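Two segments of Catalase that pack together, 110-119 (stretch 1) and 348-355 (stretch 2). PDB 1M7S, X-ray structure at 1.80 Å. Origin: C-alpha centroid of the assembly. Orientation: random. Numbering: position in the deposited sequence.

Stretch 1 (110-119) TKFYTADGNW
Stretch 2 (348-355) PVNQPKVA

A single tyrosine ring can organise a contact through both its face and its edge, and Tyr 113 of this catalase is a compact example. Lys 353 lays its ammonium over one face, NZ 3.7 Å from the ring centroid and 22° off the normal, a cation-pi pairing; near the ring plane, Tyr 113 OH donates a hydrogen bond to Val 349 O at 2.6 Å, while Tyr 113 CE1 lies 3.4 Å from Gln 351 O.

The platform is a beta hairpin. Strands 110-114 and 117-119 pair through Phe 112 N to Trp 119 O (2.8 Å) and Trp 119 N to Phe 112 O (3.1 Å), joined by a type I turn from Thr 114 to Gly 117. Thr 114 (chi1 88°, p) braces the turn, OG1 accepting from Asp 116 N at 3.0 Å and donating to Gly 117 O at 2.7 Å. Gly 117, at phi/psi 125/175, suits a backbone in which a CB would jam against the preceding carbonyl.

Lys 111 (t, t, m, m), Tyr 113 (m, chi2 -89°) and Asn 118 (m, chi2 -15°) point toward the second segment. That segment has helical angles at 348-350, then extends through Gln 351 (-70/148) and Pro 352 (-79/169); the register sets Asn 118 CA 5.5 Å from Pro 352 CA. Lys 353 (-95/10) reaches the ring with chi angles -57°, -61°, 88° and 129°.

Two direct hydrogen bonds cross the contact: the one from Tyr 113 OH, and a weak, nearly straight one from Asn 118 ND2 to Gln 351 O, 3.4 Å and 173°. Two waters add bridges between the stretches. The first accepts from Lys 111 NZ (2.9 Å) and Asn 118 ND2 (3.1 Å) and donates to Asn 350 O (2.7 Å); the second donates to Thr 114 O (2.7 Å) and Asn 118 OD1 (2.7 Å) and accepts from Lys 353 N (2.8 Å). Val 354 (m) packs its methyls against the turn, CG1 3.3 Å from Ala 115 O and CG2 4.0 Å from Gly 117 N. Both sides summed, 440 Å² is buried, the largest share by Tyr 113 (89 Å²), whose ring offers a face to the lysine and a hydroxyl to a backbone carbonyl.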

# COMPACT_ATOMS: atom_id res chain seq x y z
N THR A 110 1.93 22.19 16.23
CA THR A 110 3.35 22.47 16.56
C THR A 110 4.01 21.18 17.02
O THR A 110 3.50 20.54 17.95
CB THR A 110 3.42 23.51 17.69
OG1 THR A 110 2.76 24.71 17.30
CG2 THR A 110 4.90 23.87 18.02
N LYS A 111 5.06 20.73 16.33
CA LYS A 111 5.85 19.60 16.73
C LYS A 111 7.07 20.18 17.52
O LYS A 111 7.84 20.91 16.91
CB LYS A 111 6.38 18.85 15.52
CG LYS A 111 7.28 17.68 15.83
CD LYS A 111 7.60 16.76 14.64
CE LYS A 111 6.34 16.04 14.13
NZ LYS A 111 5.72 15.18 15.18
N PHE A 112 7.13 19.85 18.81
CA PHE A 112 8.28 20.39 19.58
C PHE A 112 9.32 19.30 19.67
O PHE A 112 9.00 18.19 20.12
CB PHE A 112 7.84 20.71 20.99
CG PHE A 112 6.93 21.85 21.23
CD1 PHE A 112 5.54 21.70 21.12
CD2 PHE A 112 7.40 23.10 21.61
CE1 PHE A 112 4.69 22.76 21.40
CE2 PHE A 112 6.55 24.14 21.88
CZ PHE A 112 5.16 24.00 21.79
N TYR A 113 10.54 19.50 19.20
CA TYR A 113 11.53 18.43 19.21
C TYR A 113 12.30 18.56 20.56
O TYR A 113 13.40 19.10 20.52
CB TYR A 113 12.48 18.56 18.04
CG TYR A 113 11.86 18.43 16.64
CD1 TYR A 113 11.75 17.22 16.03
CD2 TYR A 113 11.45 19.57 15.98
CE1 TYR A 113 11.22 17.10 14.74
CE2 TYR A 113 10.92 19.50 14.67
CZ TYR A 113 10.82 18.26 14.09
OH TYR A 113 10.31 18.17 12.80
N THR A 114 11.61 18.17 21.62
CA THR A 114 12.17 18.40 22.96
C THR A 114 13.27 17.42 23.30
O THR A 114 13.50 16.37 22.72
CB THR A 114 11.16 18.35 24.13
OG1 THR A 114 11.01 17.02 24.61
CG2 THR A 114 9.80 18.92 23.70
N ALA A 115 13.94 17.80 24.41
CA ALA A 115 15.03 16.96 24.93
C ALA A 115 14.54 15.71 25.59
O ALA A 115 15.38 14.89 25.99
CB ALA A 115 15.76 17.87 25.96
N ASP A 116 13.25 15.46 25.77
CA ASP A 116 12.63 14.29 26.29
C ASP A 116 11.84 13.51 25.19
O ASP A 116 11.20 12.53 25.53
CB ASP A 116 11.55 14.54 27.35
CG ASP A 116 11.85 15.44 28.49
OD1 ASP A 116 13.06 15.62 28.80
OD2 ASP A 116 10.85 15.94 29.09
N GLY A 117 11.92 13.97 23.97
CA GLY A 117 11.17 13.31 22.88
C GLY A 117 10.31 14.37 22.19
O GLY A 117 10.14 15.54 22.59
N ASN A 118 9.64 13.95 21.10
CA ASN A 118 8.78 14.92 20.41
C ASN A 118 7.38 14.96 21.04
O ASN A 118 6.77 13.94 21.27
CB ASN A 118 8.63 14.60 18.92
CG ASN A 118 9.93 14.64 18.13
OD1 ASN A 118 10.95 15.18 18.60
ND2 ASN A 118 9.84 14.10 16.92
N TRP A 119 6.96 16.17 21.34
CA TRP A 119 5.66 16.49 21.83
C TRP A 119 4.94 17.31 20.77
O TRP A 119 5.41 18.38 20.39
CB TRP A 119 5.70 17.34 23.10
CG TRP A 119 4.32 17.78 23.54
CD1 TRP A 119 3.20 16.98 23.61
CD2 TRP A 119 3.93 19.06 23.99
NE1 TRP A 119 2.14 17.73 24.05
CE2 TRP A 119 2.56 19.00 24.29
CE3 TRP A 119 4.61 20.27 24.16
CZ2 TRP A 119 1.86 20.11 24.79
CZ3 TRP A 119 3.91 21.37 24.63
CH2 TRP A 119 2.54 21.28 24.93
N PRO A 348 13.04 11.85 8.29
CA PRO A 348 13.76 13.00 8.80
C PRO A 348 12.92 13.99 9.58
O PRO A 348 13.21 14.28 10.77
CB PRO A 348 14.47 13.65 7.58
CG PRO A 348 14.69 12.41 6.75
CD PRO A 348 13.50 11.49 6.94
N VAL A 349 11.81 14.46 9.06
CA VAL A 349 11.00 15.48 9.71
C VAL A 349 10.31 14.96 10.98
O VAL A 349 9.97 15.84 11.82
CB VAL A 349 9.99 16.11 8.71
CG1 VAL A 349 8.89 15.11 8.39
CG2 VAL A 349 9.44 17.43 9.20
N ASN A 350 10.11 13.67 11.05
CA ASN A 350 9.41 13.12 12.20
C ASN A 350 10.33 12.58 13.29
O ASN A 350 9.84 12.26 14.38
CB ASN A 350 8.44 12.03 11.72
CG ASN A 350 7.36 12.64 10.85
OD1 ASN A 350 6.90 13.75 11.15
ND2 ASN A 350 6.96 11.94 9.81
N GLN A 351 11.64 12.49 12.99
CA GLN A 351 12.52 11.90 14.03
C GLN A 351 12.68 12.83 15.23
O GLN A 351 12.70 14.04 15.10
CB GLN A 351 13.93 11.72 13.42
CG GLN A 351 14.08 10.61 12.41
CD GLN A 351 15.39 10.73 11.63
OE1 GLN A 351 16.31 11.47 11.95
NE2 GLN A 351 15.48 10.03 10.51
N PRO A 352 12.85 12.26 16.42
CA PRO A 352 13.08 13.04 17.62
C PRO A 352 14.57 13.44 17.61
O PRO A 352 15.36 12.82 16.86
CB PRO A 352 12.87 12.07 18.80
CG PRO A 352 13.15 10.73 18.17
CD PRO A 352 12.84 10.82 16.66
N LYS A 353 14.95 14.33 18.49
CA LYS A 353 16.31 14.80 18.63
C LYS A 353 17.04 13.99 19.72
O LYS A 353 18.10 14.44 20.18
CB LYS A 353 16.44 16.21 19.10
CG LYS A 353 15.95 17.52 18.65
CD LYS A 353 16.41 17.95 17.28
CE LYS A 353 15.44 17.42 16.23
NZ LYS A 353 15.00 18.53 15.32
N VAL A 354 16.47 12.93 20.22
CA VAL A 354 17.00 12.04 21.23
C VAL A 354 16.94 10.62 20.65
O VAL A 354 16.28 10.37 19.63
CB VAL A 354 16.23 12.06 22.57
CG1 VAL A 354 16.38 13.42 23.23
CG2 VAL A 354 14.77 11.73 22.34
N ALA A 355 17.59 9.69 21.33
CA ALA A 355 17.70 8.31 20.87
C ALA A 355 16.41 7.53 20.92
O ALA A 355 15.54 7.88 21.73
CB ALA A 355 18.74 7.63 21.78
O HOH W 1 7.46 12.88 15.43
O HOH W 2 12.99 15.18 20.32